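Transcriptional regulator, TetR family (Cytophaga hutchinsonii, PDB 3EUP) probably binds operator DNA as a dimer to regulate transcription, as TetR-family repressors do, with a ligand likely to control it. Local coordinates at residues 163-168 / 193-198. Residues are numbered along the deposited sequence; the frame is centred on the assembly and turned at random.
Sequences FSMIAL and EDLIAG
Leu-195 of helix 182-197 packs against Ser-164, Met-165 and Leu-168 of helix 158-179. The helices run antiparallel as a hairpin, the pair that in TetR-family regulators typically builds the dimer's four-helix bundle; over 163-168 and 193-197 their axes come within 10.7 Å at 166°. Chi1 of Leu-195 (-176°) sets CG anti to the backbone N, and CD2, extended anti to CA, meets all three neighbours. CD2 lies 3.8 Å from CB of Ser-164, whose small side chain lets a branched leucine come close. OG of Ser-164, a buried polar atom, is hydrogen-bonded with Lys-160 O and with Ser-191 OG of the second subunit. Met-165 lays its CG 4.0 Å from the same CD2, the two side chains crossing obliquely. Leu-168, a branched apolar residue suited to an interior site, brings CD1 within 4.1 Å of Leu-195 CD2 and also packs on Leu-168 of the second subunit. Beyond this cluster the contact thins: exposed Glu-193 points away, as suits a carboxylate, and partly exposed Asp-194 forms a salt bridge through OD2 with Lys-160 NZ of the second subunit. Ile-196 is buried, and also touches Leu-88 and Leu-89; flexible Met-165 bends at chi3 (61°), and its CE meets Ile-196 CD1 at 4.2 Å, the side chains crossing nearly perpendicularly.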
ATOM      1  N   PHE A 163      11.503   6.260   8.526  1.00 21.79           N
ATOM      2  CA  PHE A 163      10.165   6.309   7.897  1.00 22.09           C
ATOM      3  C   PHE A 163      10.272   6.272   6.381  1.00 21.42           C
ATOM      4  O   PHE A 163       9.474   5.633   5.757  1.00 21.96           O
ATOM      5  CB  PHE A 163       9.308   7.503   8.334  1.00 21.16           C
ATOM      6  CG  PHE A 163       8.633   7.313   9.666  1.00 22.40           C
ATOM      7  CD1 PHE A 163       7.717   6.292   9.856  1.00 22.66           C
ATOM      8  CD2 PHE A 163       8.903   8.163  10.723  1.00 21.64           C
ATOM      9  CE1 PHE A 163       7.109   6.106  11.071  1.00 24.10           C
ATOM     10  CE2 PHE A 163       8.289   7.992  11.966  1.00 21.63           C
ATOM     11  CZ  PHE A 163       7.380   6.972  12.142  1.00 20.04           C
ATOM     12  N   SER A 164      11.290   6.894   5.807  1.00 22.01           N
ATOM     13  CA  SER A 164      11.457   6.886   4.357  1.00 22.34           C
ATOM     14  C   SER A 164      11.775   5.512   3.795  1.00 21.77           C
ATOM     15  O   SER A 164      11.323   5.190   2.699  1.00 23.43           O
ATOM     16  CB  SER A 164      12.537   7.860   3.919  1.00 22.24           C
ATOM     17  OG  SER A 164      12.198   9.149   4.407  1.00 25.76           O
ATOM     18  N   MET A 165      12.544   4.730   4.538  1.00 21.66           N
ATOM     19  CA  MET A 165      12.891   3.345   4.186  1.00 20.69           C
ATOM     20  C   MET A 165      11.617   2.534   4.091  1.00 19.84           C
ATOM     21  O   MET A 165      11.409   1.809   3.116  1.00 20.53           O
ATOM     22  CB  MET A 165      13.821   2.691   5.258  1.00 20.77           C
ATOM     23  CG  MET A 165      15.301   3.190   5.316  1.00 20.50           C
ATOM     24  SD  MET A 165      16.290   2.424   6.683  1.00 14.54           S
ATOM     25  CE  MET A 165      16.141   0.706   6.138  1.00 18.28           C
ATOM     26  N   ILE A 166      10.787   2.652   5.128  1.00 19.05           N
ATOM     27  CA  ILE A 166       9.506   1.977   5.206  1.00 19.23           C
ATOM     28  C   ILE A 166       8.638   2.338   4.030  1.00 19.05           C
ATOM     29  O   ILE A 166       8.092   1.471   3.365  1.00 19.29           O
ATOM     30  CB  ILE A 166       8.821   2.259   6.559  1.00 20.06           C
ATOM     31  CG1 ILE A 166       9.616   1.538   7.673  1.00 21.42           C
ATOM     32  CG2 ILE A 166       7.324   1.814   6.517  1.00 17.51           C
ATOM     33  CD1 ILE A 166       9.218   1.881   9.135  1.00 21.39           C
ATOM     34  N   ALA A 167       8.583   3.622   3.705  1.00 19.65           N
ATOM     35  CA  ALA A 167       7.831   4.068   2.560  1.00 19.55           C
ATOM     36  C   ALA A 167       8.352   3.450   1.295  1.00 20.13           C
ATOM     37  O   ALA A 167       7.581   3.020   0.435  1.00 20.83           O
ATOM     38  CB  ALA A 167       7.844   5.613   2.459  1.00 19.36           C
ATOM     39  N   LEU A 168       9.664   3.447   1.143  1.00 21.29           N
ATOM     40  CA  LEU A 168      10.247   2.924  -0.061  1.00 21.37           C
ATOM     41  C   LEU A 168      10.019   1.422  -0.236  1.00 20.76           C
ATOM     42  O   LEU A 168       9.773   0.975  -1.357  1.00 20.12           O
ATOM     43  CB  LEU A 168      11.728   3.244  -0.127  1.00 21.30           C
ATOM     44  CG  LEU A 168      12.115   4.674  -0.513  1.00 23.57           C
ATOM     45  CD1 LEU A 168      13.657   4.859  -0.299  1.00 19.76           C
ATOM     46  CD2 LEU A 168      11.675   4.969  -1.938  1.00 20.68           C
ATOM     47  N   GLU A 193      18.821   1.810  -1.595  1.00 24.20           N
ATOM     48  CA  GLU A 193      20.281   1.827  -1.499  1.00 26.61           C
ATOM     49  C   GLU A 193      20.871   3.239  -1.547  1.00 25.60           C
ATOM     50  O   GLU A 193      21.760   3.571  -0.770  1.00 25.03           O
ATOM     51  CB  GLU A 193      20.906   1.022  -2.639  1.00 28.03           C
ATOM     52  CG  GLU A 193      20.865  -0.453  -2.440  1.00 34.27           C
ATOM     53  CD  GLU A 193      22.137  -1.150  -2.951  1.00 41.42           C
ATOM     54  OE1 GLU A 193      22.877  -0.534  -3.752  1.00 46.33           O
ATOM     55  OE2 GLU A 193      22.392  -2.313  -2.543  1.00 46.08           O
ATOM     56  N   ASP A 194      20.412   4.058  -2.483  1.00 26.12           N
ATOM     57  CA  ASP A 194      20.872   5.455  -2.559  1.00 26.80           C
ATOM     58  C   ASP A 194      20.594   6.232  -1.239  1.00 26.85           C
ATOM     59  O   ASP A 194      21.420   7.022  -0.791  1.00 26.41           O
ATOM     60  CB  ASP A 194      20.214   6.188  -3.734  1.00 27.37           C
ATOM     61  CG  ASP A 194      20.510   5.527  -5.084  1.00 30.30           C
ATOM     62  OD1 ASP A 194      21.559   4.853  -5.196  1.00 30.29           O
ATOM     63  OD2 ASP A 194      19.711   5.673  -6.040  1.00 30.38           O
ATOM     64  N   LEU A 195      19.438   6.017  -0.622  1.00 25.31           N
ATOM     65  CA  LEU A 195      19.128   6.717   0.620  1.00 25.65           C
ATOM     66  C   LEU A 195      20.186   6.416   1.677  1.00 26.00           C
ATOM     67  O   LEU A 195      20.702   7.312   2.327  1.00 24.51           O
ATOM     68  CB  LEU A 195      17.723   6.323   1.137  1.00 24.86           C
ATOM     69  CG  LEU A 195      17.139   6.986   2.377  1.00 23.47           C
ATOM     70  CD1 LEU A 195      16.872   8.495   2.116  1.00 27.13           C
ATOM     71  CD2 LEU A 195      15.863   6.292   2.790  1.00 24.75           C
ATOM     72  N   ILE A 196      20.513   5.143   1.837  1.00 26.86           N
ATOM     73  CA  ILE A 196      21.445   4.738   2.893  1.00 27.47           C
ATOM     74  C   ILE A 196      22.901   5.137   2.565  1.00 27.91           C
ATOM     75  O   ILE A 196      23.637   5.657   3.456  1.00 27.34           O
ATOM     76  CB  ILE A 196      21.255   3.259   3.235  1.00 27.41           C
ATOM     77  CG1 ILE A 196      19.856   3.102   3.822  1.00 29.83           C
ATOM     78  CG2 ILE A 196      22.337   2.810   4.250  1.00 28.30           C
ATOM     79  CD1 ILE A 196      19.321   1.768   3.671  1.00 34.10           C
ATOM     80  N   ALA A 197      23.277   5.013   1.287  1.00 27.57           N
ATOM     81  CA  ALA A 197      24.580   5.529   0.812  1.00 27.11           C
ATOM     82  C   ALA A 197      24.726   7.000   1.174  1.00 27.24           C
ATOM     83  O   ALA A 197      25.799   7.441   1.544  1.00 26.94           O
ATOM     84  CB  ALA A 197      24.753   5.346  -0.695  1.00 26.65           C
ATOM     85  N   GLY A 198      23.630   7.743   1.094  1.00 26.86           N
ATOM     86  CA  GLY A 198      23.642   9.154   1.381  1.00 26.95           C
ATOM     87  C   GLY A 198      23.807   9.495   2.849  1.00 27.12           C
ATOM     88  O   GLY A 198      24.021  10.651   3.160  1.00 27.93           O
TER